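Local coordinates for major capsid protein (Norovirus Hu/GI.7/TCH-060/USA/2003, PDB 4P25) that builds the norovirus capsid and, through its protruding P domain, binds histo-blood group antigens such as Lewis Y, probably for attachment to host cells, at residues V162-S165 with R170-P173; T34-V39 with G199-Y204; G69-F72 with G77-L80. One frame throughout, in Å; residues are numbered along the deposited sequence.

Contact 1. Residues V162-S165 with R170-P173. With GAL (beta-D-galactopyranose), chain E.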
ATOM      1  N   VAL A 162     -11.715  11.061  -8.514  1.00  7.66           N
ATOM      2  CA  VAL A 162     -11.595  12.481  -8.836  1.00 10.42           C
ATOM      3  C   VAL A 162     -12.547  12.856  -9.968  1.00 10.07           C
ATOM      4  O   VAL A 162     -12.954  11.999 -10.752  1.00 11.35           O
ATOM      5  CB  VAL A 162     -10.145  12.867  -9.217  1.00 11.94           C
ATOM      6  CG1 VAL A 162      -9.199  12.597  -8.057  1.00 10.86           C
ATOM      7  CG2 VAL A 162      -9.694  12.119 -10.469  1.00 11.61           C
ATOM      8  N   SER A 163     -12.906  14.135 -10.045  1.00 10.87           N
ATOM      9  CA  SER A 163     -13.840  14.624 -11.057  1.00  9.01           C
ATOM     10  C   SER A 163     -13.490  16.078 -11.411  1.00 10.82           C
ATOM     11  O   SER A 163     -12.709  16.707 -10.695  1.00 12.47           O
ATOM     12  CB  SER A 163     -15.281  14.495 -10.544  1.00 12.25           C
ATOM     13  OG  SER A 163     -15.493  15.303  -9.400  1.00 13.08           O
ATOM     14  N   PRO A 164     -14.040  16.608 -12.523  1.00 13.33           N
ATOM     15  CA  PRO A 164     -13.686  17.970 -12.947  1.00 12.39           C
ATOM     16  C   PRO A 164     -14.031  19.053 -11.920  1.00 13.57           C
ATOM     17  O   PRO A 164     -15.003  18.923 -11.177  1.00 15.39           O
ATOM     18  CB  PRO A 164     -14.526  18.167 -14.215  1.00 16.57           C
ATOM     19  CG  PRO A 164     -14.740  16.798 -14.732  1.00 17.69           C
ATOM     20  CD  PRO A 164     -14.904  15.942 -13.516  1.00 12.56           C
ATOM     21  N   SER A 165     -13.235  20.116 -11.885  1.00 11.77           N
ATOM     22  CA  SER A 165     -13.474  21.211 -10.953  1.00 13.44           C
ATOM     23  C   SER A 165     -14.712  21.997 -11.355  1.00 17.24           C
ATOM     24  O   SER A 165     -15.425  22.530 -10.506  1.00 18.91           O
ATOM     25  CB  SER A 165     -12.261  22.146 -10.900  1.00 14.72           C
ATOM     26  OG  SER A 165     -11.135  21.493 -10.339  1.00 15.64           O
ATOM     27  N   ARG A 170     -12.449  18.751 -18.006  1.00 24.81           N
ATOM     28  CA  ARG A 170     -11.805  17.451 -17.935  1.00 23.37           C
ATOM     29  C   ARG A 170     -10.807  17.411 -16.785  1.00 26.42           C
ATOM     30  O   ARG A 170     -10.395  18.450 -16.271  1.00 38.54           O
ATOM     31  CB  ARG A 170     -11.152  17.098 -19.275  1.00 30.65           C
ATOM     32  CG  ARG A 170     -12.175  16.877 -20.390  1.00 46.78           C
ATOM     33  CD  ARG A 170     -11.534  16.613 -21.745  1.00 55.95           C
ATOM     34  NE  ARG A 170     -11.383  15.186 -22.027  1.00 59.72           N
ATOM     35  CZ  ARG A 170     -11.513  14.641 -23.236  1.00 59.53           C
ATOM     36  NH1 ARG A 170     -11.804  15.406 -24.284  1.00 59.77           N
ATOM     37  NH2 ARG A 170     -11.356  13.333 -23.399  1.00 62.27           N
ATOM     38  N   VAL A 171     -10.439  16.201 -16.377  1.00 14.56           N
ATOM     39  CA  VAL A 171      -9.415  16.040 -15.355  1.00 13.23           C
ATOM     40  C   VAL A 171      -8.096  15.680 -16.023  1.00 13.87           C
ATOM     41  O   VAL A 171      -8.047  14.794 -16.875  1.00 14.81           O
ATOM     42  CB  VAL A 171      -9.791  14.938 -14.353  1.00 10.61           C
ATOM     43  CG1 VAL A 171      -8.658  14.696 -13.360  1.00 15.60           C
ATOM     44  CG2 VAL A 171     -11.076  15.301 -13.628  1.00 13.06           C
ATOM     45  N   ASP A 172      -7.034  16.384 -15.641  1.00 13.43           N
ATOM     46  CA  ASP A 172      -5.689  16.066 -16.103  1.00 13.34           C
ATOM     47  C   ASP A 172      -4.853  15.629 -14.904  1.00 11.17           C
ATOM     48  O   ASP A 172      -4.383  16.471 -14.141  1.00 12.32           O
ATOM     49  CB  ASP A 172      -5.049  17.292 -16.758  1.00 16.72           C
ATOM     50  CG  ASP A 172      -3.670  17.005 -17.329  1.00 16.27           C
ATOM     51  OD1 ASP A 172      -3.133  15.902 -17.100  1.00 17.57           O
ATOM     52  OD2 ASP A 172      -3.113  17.892 -18.016  1.00 21.96           O
ATOM     53  N   PRO A 173      -4.648  14.311 -14.745  1.00 12.99           N
ATOM     54  CA  PRO A 173      -3.932  13.826 -13.562  1.00 15.46           C
ATOM     55  C   PRO A 173      -2.420  14.045 -13.635  1.00 10.35           C
ATOM     56  O   PRO A 173      -1.704  13.630 -12.723  1.00 12.41           O
ATOM     57  CB  PRO A 173      -4.257  12.331 -13.558  1.00 13.82           C
ATOM     58  CG  PRO A 173      -4.408  11.995 -15.002  1.00 12.15           C
ATOM     59  CD  PRO A 173      -5.088  13.202 -15.615  1.00 15.47           C
TER
HETATM   60  C1  GAL E   2     -20.483  17.354  -9.796  1.00 11.19           C
HETATM   61  C2  GAL E   2     -19.478  16.673  -8.883  1.00 10.86           C
HETATM   62  C3  GAL E   2     -18.396  17.665  -8.488  1.00 15.28           C
HETATM   63  C4  GAL E   2     -17.785  18.275  -9.739  1.00 11.94           C
HETATM   64  C5  GAL E   2     -18.885  18.868 -10.604  1.00 15.30           C
HETATM   65  C6  GAL E   2     -18.270  19.474 -11.867  1.00 19.27           C
HETATM   66  O2  GAL E   2     -20.145  16.196  -7.705  1.00 15.65           O
HETATM   67  O3  GAL E   2     -17.376  16.989  -7.737  1.00 13.76           O
HETATM   68  O4  GAL E   2     -17.090  17.259 -10.476  1.00 14.09           O
HETATM   69  O5  GAL E   2     -19.813  17.837 -10.971  1.00 14.60           O
HETATM   70  O6  GAL E   2     -19.230  20.319 -12.507  1.00 23.42           O
HETATM   71  O   HOH W   1     -10.720  19.623 -13.474  1.00 19.36           O
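Val171 points its two methyls at the 162-165 segment from a chi1 of 175°: CG1 is anti to the backbone N and faces Val162, while CG2, beside that N, is carried to the Ser163-Pro164 peptide. In Val162, chi1 -61° puts CG1 anti to the carbonyl carbon, which leaves CG2, between the backbone N and that carbon, to meet Val171 CG1 at 4.0 Å. Against the peptide the fit is closer, Val171 CG2 standing 3.4 Å from both Ser163 C and Pro164 N. The Pro164 ring crosses Val171 at about a right angle and brings CD to 3.9 Å from the same CG2. No direct hydrogen bond joins the segments; one water accepts from Ser165 N at 3.0 Å and donates to Arg170 O. Ile211 also packs on Val162 and Val171, and Val171 has a backbone hydrogen bond with Ser213.

Ser163 directs its side chain the other way, into the glycan pocket of the P domain. Its OG lies within hydrogen-bonding distance of galactose O4 and O3, although its position is less certain and which of the two its single proton serves is not settled. Galactose O4 donates to Pro164 O at 2.8 Å, and Asp108 and His110 bind the same sugar. The chemistry is divided: apolar packing backs the Ser163-Pro164 peptide, while on the sugar side Pro164 O accepts from O4, and Ser163 OG probably adds to the hold.

Contact 2. Residues T34-V39 with G199-Y204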
ATOM      1  N   THR A  34       3.030  11.862 -24.511  1.00 22.26           N
ATOM      2  CA  THR A  34       2.766  12.116 -25.928  1.00 22.42           C
ATOM      3  C   THR A  34       3.660  13.242 -26.454  1.00 18.16           C
ATOM      4  O   THR A  34       4.215  13.145 -27.544  1.00 23.91           O
ATOM      5  CB  THR A  34       1.275  12.417 -26.186  1.00 29.45           C
ATOM      6  OG1 THR A  34       0.488  11.288 -25.789  1.00 35.73           O
ATOM      7  CG2 THR A  34       1.031  12.694 -27.663  1.00 31.69           C
ATOM      8  N   ASP A  35       3.800  14.298 -25.661  1.00 20.91           N
ATOM      9  CA  ASP A  35       4.833  15.300 -25.885  1.00 23.41           C
ATOM     10  C   ASP A  35       6.003  14.914 -24.993  1.00 24.03           C
ATOM     11  O   ASP A  35       5.921  15.034 -23.774  1.00 22.39           O
ATOM     12  CB  ASP A  35       4.307  16.691 -25.519  1.00 28.07           C
ATOM     13  CG  ASP A  35       5.378  17.777 -25.585  1.00 34.09           C
ATOM     14  OD1 ASP A  35       6.525  17.503 -25.997  1.00 28.89           O
ATOM     15  OD2 ASP A  35       5.053  18.927 -25.229  1.00 42.03           O
ATOM     16  N   GLN A  36       7.094  14.451 -25.596  1.00 21.15           N
ATOM     17  CA  GLN A  36       8.219  13.947 -24.809  1.00 21.69           C
ATOM     18  C   GLN A  36       9.043  15.049 -24.142  1.00 25.49           C
ATOM     19  O   GLN A  36       9.970  14.758 -23.384  1.00 23.10           O
ATOM     20  CB  GLN A  36       9.112  13.027 -25.645  1.00 23.21           C
ATOM     21  CG  GLN A  36       8.503  11.655 -25.895  1.00 21.74           C
ATOM     22  CD  GLN A  36       9.329  10.811 -26.846  1.00 22.62           C
ATOM     23  OE1 GLN A  36      10.546  10.984 -26.956  1.00 26.58           O
ATOM     24  NE2 GLN A  36       8.671   9.897 -27.546  1.00 23.74           N
ATOM     25  N   ASN A  37       8.702  16.305 -24.421  1.00 24.29           N
ATOM     26  CA  ASN A  37       9.317  17.426 -23.720  1.00 27.94           C
ATOM     27  C   ASN A  37       8.497  17.885 -22.516  1.00 25.67           C
ATOM     28  O   ASN A  37       8.885  18.826 -21.823  1.00 25.83           O
ATOM     29  CB  ASN A  37       9.533  18.605 -24.665  1.00 27.68           C
ATOM     30  CG  ASN A  37      10.373  18.240 -25.866  1.00 33.91           C
ATOM     31  OD1 ASN A  37       9.940  18.396 -27.007  1.00 40.40           O
ATOM     32  ND2 ASN A  37      11.581  17.749 -25.619  1.00 33.40           N
ATOM     33  N   GLN A  38       7.364  17.229 -22.279  1.00 21.29           N
ATOM     34  CA  GLN A  38       6.499  17.604 -21.160  1.00 17.21           C
ATOM     35  C   GLN A  38       7.231  17.536 -19.818  1.00 16.99           C
ATOM     36  O   GLN A  38       7.866  16.533 -19.495  1.00 16.50           O
ATOM     37  CB  GLN A  38       5.234  16.738 -21.116  1.00 17.49           C
ATOM     38  CG  GLN A  38       4.325  17.049 -19.927  1.00 19.53           C
ATOM     39  CD  GLN A  38       2.985  16.329 -19.977  1.00 25.10           C
ATOM     40  OE1 GLN A  38       2.745  15.487 -20.843  1.00 29.03           O
ATOM     41  NE2 GLN A  38       2.101  16.668 -19.043  1.00 25.61           N
ATOM     42  N   VAL A  39       7.133  18.618 -19.052  1.00 18.35           N
ATOM     43  CA  VAL A  39       7.716  18.695 -17.718  1.00 15.83           C
ATOM     44  C   VAL A  39       6.650  18.364 -16.679  1.00 11.28           C
ATOM     45  O   VAL A  39       5.517  18.833 -16.786  1.00 19.18           O
ATOM     46  CB  VAL A  39       8.255  20.121 -17.436  1.00 16.50           C
ATOM     47  CG1 VAL A  39       8.745  20.248 -16.003  1.00 18.83           C
ATOM     48  CG2 VAL A  39       9.361  20.474 -18.414  1.00 21.15           C
ATOM     49  N   GLY A 199      17.167  12.403 -26.994  1.00 20.87           N
ATOM     50  CA  GLY A 199      16.388  11.235 -27.336  1.00 21.15           C
ATOM     51  C   GLY A 199      15.764  10.544 -26.141  1.00 17.49           C
ATOM     52  O   GLY A 199      14.895   9.692 -26.312  1.00 21.80           O
ATOM     53  N   GLU A 200      16.195  10.906 -24.935  1.00 18.68           N
ATOM     54  CA  GLU A 200      15.658  10.270 -23.736  1.00 14.78           C
ATOM     55  C   GLU A 200      14.294  10.838 -23.372  1.00 15.02           C
ATOM     56  O   GLU A 200      14.031  12.029 -23.563  1.00 22.61           O
ATOM     57  CB  GLU A 200      16.631  10.378 -22.553  1.00 15.47           C
ATOM     58  CG  GLU A 200      17.910   9.563 -22.741  1.00 14.47           C
ATOM     59  CD  GLU A 200      18.790   9.509 -21.502  1.00 21.06           C
ATOM     60  OE1 GLU A 200      18.297   9.768 -20.380  1.00 17.14           O
ATOM     61  OE2 GLU A 200      19.989   9.198 -21.656  1.00 19.32           O
ATOM     62  N   ALA A 201      13.424   9.970 -22.864  1.00 11.75           N
ATOM     63  CA  ALA A 201      12.097  10.367 -22.428  1.00 12.17           C
ATOM     64  C   ALA A 201      11.847   9.797 -21.043  1.00 13.77           C
ATOM     65  O   ALA A 201      12.249   8.672 -20.751  1.00 14.03           O
ATOM     66  CB  ALA A 201      11.049   9.862 -23.402  1.00 15.28           C
ATOM     67  N   ILE A 202      11.190  10.579 -20.192  1.00 12.85           N
ATOM     68  CA  ILE A 202      10.834  10.125 -18.851  1.00 11.07           C
ATOM     69  C   ILE A 202       9.859   8.957 -18.941  1.00 10.22           C
ATOM     70  O   ILE A 202       8.937   8.964 -19.755  1.00 11.88           O
ATOM     71  CB  ILE A 202      10.195  11.261 -18.042  1.00 11.45           C
ATOM     72  CG1 ILE A 202      11.184  12.426 -17.906  1.00 16.83           C
ATOM     73  CG2 ILE A 202       9.760  10.771 -16.658  1.00 13.49           C
ATOM     74  CD1 ILE A 202      10.537  13.726 -17.532  1.00 21.14           C
ATOM     75  N   VAL A 203      10.083   7.950 -18.111  1.00  8.73           N
ATOM     76  CA  VAL A 203       9.183   6.807 -18.046  1.00  7.79           C
ATOM     77  C   VAL A 203       8.131   7.029 -16.966  1.00  9.74           C
ATOM     78  O   VAL A 203       8.463   7.318 -15.815  1.00 11.04           O
ATOM     79  CB  VAL A 203       9.948   5.506 -17.773  1.00 10.69           C
ATOM     80  CG1 VAL A 203       8.974   4.350 -17.584  1.00 12.53           C
ATOM     81  CG2 VAL A 203      10.911   5.223 -18.917  1.00 12.13           C
ATOM     82  N   TYR A 204       6.867   6.914 -17.356  1.00 10.79           N
ATOM     83  CA  TYR A 204       5.758   7.075 -16.429  1.00  9.28           C
ATOM     84  C   TYR A 204       5.099   5.739 -16.174  1.00 10.72           C
ATOM     85  O   TYR A 204       4.853   4.964 -17.097  1.00 10.97           O
ATOM     86  CB  TYR A 204       4.742   8.083 -16.966  1.00 10.13           C
ATOM     87  CG  TYR A 204       5.351   9.449 -17.139  1.00 11.42           C
ATOM     88  CD1 TYR A 204       5.472  10.313 -16.063  1.00  9.85           C
ATOM     89  CD2 TYR A 204       5.842   9.861 -18.372  1.00 14.05           C
ATOM     90  CE1 TYR A 204       6.047  11.555 -16.208  1.00 10.45           C
ATOM     91  CE2 TYR A 204       6.421  11.108 -18.529  1.00 14.37           C
ATOM     92  CZ  TYR A 204       6.521  11.946 -17.441  1.00 11.32           C
ATOM     93  OH  TYR A 204       7.095  13.187 -17.578  1.00 13.38           O
TER
HETATM   94  O   HOH W   2       9.870  12.888 -21.387  1.00 15.11           O
HETATM   95  O   HOH W   3      12.630  12.364 -26.056  1.00 39.76           O
HETATM   96  O   HOH W   4      12.545  10.215 -28.124  1.00 48.91           O
HETATM   97  O   HOH W   5       7.712  14.000 -20.110  1.00 13.78           O
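Gln36 lies against Ala201 where a type I beta turn, Asp35 to Gln38, meets the strand 201-208 of an antiparallel sheet. Direct contact is slight: Gln36 CG, CD and OE1 run past the Ala201 methyl, OE1 coming to 3.8 Å from CB. The extended Gln36 chain starts with CG anti to the carbonyl carbon (chi1 -74°), which lets its amide end reach Ala201.

No direct hydrogen bond crosses the contact; the polar links run through water. One molecule donates to Gln36 O at 2.7 Å and accepts from Ile202 N, so it stands between turn and strand backbones. A second lies between Gln36 OE1 and Glu200 O; a third, toward Gly199 O, is implausibly close to OE1 and doubtful. A fourth, at the edge of the Tyr204 ring and in its plane, donates to Gln38 O at 2.6 Å and also meets Tyr204 OH.

Behind these, the turn is set by Gln38 N donating to Asp35 O, and by an Asx turn in which Asn37 N reaches Asp35 OD1 at 2.9 Å from above the carboxylate plane. On the strand side, Ala201 is backbone-bonded to Cys269, and the Tyr204 ring packs edge-to-face with Trp174. Ile202 CG2 sits 3.5 Å above the plane of the Tyr204 ring, off toward its rim.

Contact 3. Residues G69-F72 with G77-L80; sequences GKVF and GKGL
Phe72 and Gly79 form the hydrogen-bonded pair of an antiparallel beta hairpin made by strands 66-73 and 78-83, whose segments here run at 159° to each other. Both backbone bonds of the pair are present: Phe72 N donates a hydrogen bond to Gly79 O at 2.9 Å, and Gly79 N donates one back to Phe72 O at the same length. The first is the straighter at the hydrogen, 163°, yet its donor is tilted well off the carbonyl plane.

CA-H...O contacts add to the pairing. Val71 CA approaches Gly79 O, Leu80 CA approaches Lys70 O, and Lys78 CA approaches Phe72 O.

Apolar side chains meet on the face that carries Val71 and Leu80, a non-hydrogen-bonded pair. Val71 CG2 touches Leu80 CD2 at 3.7 Å, the two chains passing at a slant. Val71 CG1, anti to the backbone N, instead meets the aliphatic part of Lys78, 3.8 Å from its CD. Phe145, just past strand 142-144, which pairs with 78-83, touches both Lys78 and Leu80.

The aromatic contact belongs to the other face. With chi1 at 72°, Phe72 CG lies between the backbone N and carbonyl carbon, and the ring folds across onto Gly79, which has no side chain there. Leu80 C is at the ring edge, in plane. An off-centre CH-pi contact results, Gly79 CA lying 4.2 Å from the Phe72 ring centroid.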
ATOM      1  N   GLY A  69      -7.589  14.405   9.485  1.00  7.15           N
ATOM      2  CA  GLY A  69      -7.805  15.693  10.113  1.00  9.56           C
ATOM      3  C   GLY A  69      -9.009  15.715  11.021  1.00  9.86           C
ATOM      4  O   GLY A  69      -9.780  14.757  11.101  1.00 11.30           O
ATOM      5  N   LYS A  70      -9.161  16.830  11.720  1.00  9.29           N
ATOM      6  CA  LYS A  70     -10.293  17.021  12.611  1.00  9.60           C
ATOM      7  C   LYS A  70     -11.321  17.954  11.996  1.00  9.09           C
ATOM      8  O   LYS A  70     -10.989  19.045  11.532  1.00 10.86           O
ATOM      9  CB  LYS A  70      -9.814  17.545  13.959  1.00 16.56           C
ATOM     10  CG  LYS A  70      -9.006  16.504  14.703  1.00 23.51           C
ATOM     11  CD  LYS A  70      -8.275  17.061  15.904  1.00 33.30           C
ATOM     12  CE  LYS A  70      -7.568  15.934  16.630  1.00 40.70           C
ATOM     13  NZ  LYS A  70      -6.833  15.040  15.688  1.00 28.80           N
ATOM     14  N   VAL A  71     -12.572  17.512  12.000  1.00 12.15           N
ATOM     15  CA  VAL A  71     -13.667  18.292  11.434  1.00 11.23           C
ATOM     16  C   VAL A  71     -13.911  19.552  12.255  1.00 12.51           C
ATOM     17  O   VAL A  71     -13.954  19.499  13.486  1.00 13.93           O
ATOM     18  CB  VAL A  71     -14.959  17.453  11.364  1.00 12.17           C
ATOM     19  CG1 VAL A  71     -16.149  18.303  10.903  1.00 13.61           C
ATOM     20  CG2 VAL A  71     -14.757  16.257  10.445  1.00 15.14           C
ATOM     21  N   PHE A  72     -14.045  20.682  11.565  1.00 11.39           N
ATOM     22  CA  PHE A  72     -14.399  21.943  12.211  1.00 13.86           C
ATOM     23  C   PHE A  72     -15.459  22.687  11.395  1.00 12.38           C
ATOM     24  O   PHE A  72     -15.708  22.355  10.236  1.00 11.34           O
ATOM     25  CB  PHE A  72     -13.157  22.819  12.455  1.00 16.10           C
ATOM     26  CG  PHE A  72     -12.576  23.437  11.207  1.00 16.20           C
ATOM     27  CD1 PHE A  72     -11.707  22.718  10.397  1.00 14.71           C
ATOM     28  CD2 PHE A  72     -12.881  24.742  10.858  1.00 15.98           C
ATOM     29  CE1 PHE A  72     -11.167  23.292   9.252  1.00 16.28           C
ATOM     30  CE2 PHE A  72     -12.345  25.318   9.718  1.00 18.16           C
ATOM     31  CZ  PHE A  72     -11.490  24.594   8.914  1.00 19.51           C
ATOM     32  N   GLY A  77     -20.148  25.534   6.022  1.00 24.64           N
ATOM     33  CA  GLY A  77     -20.240  24.118   6.316  1.00 21.58           C
ATOM     34  C   GLY A  77     -18.940  23.687   6.954  1.00 28.42           C
ATOM     35  O   GLY A  77     -18.333  24.464   7.678  1.00 42.38           O
ATOM     36  N   LYS A  78     -18.488  22.476   6.658  1.00 23.52           N
ATOM     37  CA  LYS A  78     -17.365  21.880   7.380  1.00 18.10           C
ATOM     38  C   LYS A  78     -16.007  21.983   6.694  1.00 15.35           C
ATOM     39  O   LYS A  78     -15.907  22.251   5.497  1.00 17.56           O
ATOM     40  CB  LYS A  78     -17.657  20.409   7.655  1.00 21.64           C
ATOM     41  CG  LYS A  78     -18.893  20.172   8.494  1.00 24.06           C
ATOM     42  CD  LYS A  78     -18.746  20.877   9.823  1.00 33.15           C
ATOM     43  CE  LYS A  78     -19.643  20.270  10.873  1.00 42.03           C
ATOM     44  NZ  LYS A  78     -21.070  20.589  10.639  1.00 44.64           N
ATOM     45  N   GLY A  79     -14.958  21.748   7.477  1.00 10.96           N
ATOM     46  CA  GLY A  79     -13.609  21.647   6.952  1.00 15.27           C
ATOM     47  C   GLY A  79     -12.807  20.669   7.788  1.00 14.53           C
ATOM     48  O   GLY A  79     -13.300  20.178   8.807  1.00 15.01           O
ATOM     49  N   LEU A  80     -11.586  20.372   7.357  1.00 13.47           N
ATOM     50  CA  LEU A  80     -10.668  19.551   8.146  1.00 11.17           C
ATOM     51  C   LEU A  80      -9.450  20.354   8.562  1.00 10.07           C
ATOM     52  O   LEU A  80      -8.807  20.996   7.725  1.00  9.86           O
ATOM     53  CB  LEU A  80     -10.175  18.342   7.341  1.00 16.78           C
ATOM     54  CG  LEU A  80     -11.062  17.129   7.090  1.00 15.65           C
ATOM     55  CD1 LEU A  80     -10.218  16.040   6.429  1.00 13.54           C
ATOM     56  CD2 LEU A  80     -11.685  16.615   8.380  1.00 12.43           C
TER

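In the fold
From the N terminus, the 34-39 turn comes first; its partner 199-204 lies far along the chain, so contact 2 closes a loop of 159 residues that encloses both others. Inside it, contact 3 closes the short 66-83 hairpin, and contact 1 follows in series, folding the chain back after strand 154-163. Contacts 1 and 3 reach one six-stranded sheet, in which strands 154-163 and 66-73 are neighbours, with centres 23 Å apart. Contact 2 instead ties a loop to strand 201-208 of the other sheet, on the opposite side of the chain's centre from contact 3, their centres 40 Å apart. None of the three touches another.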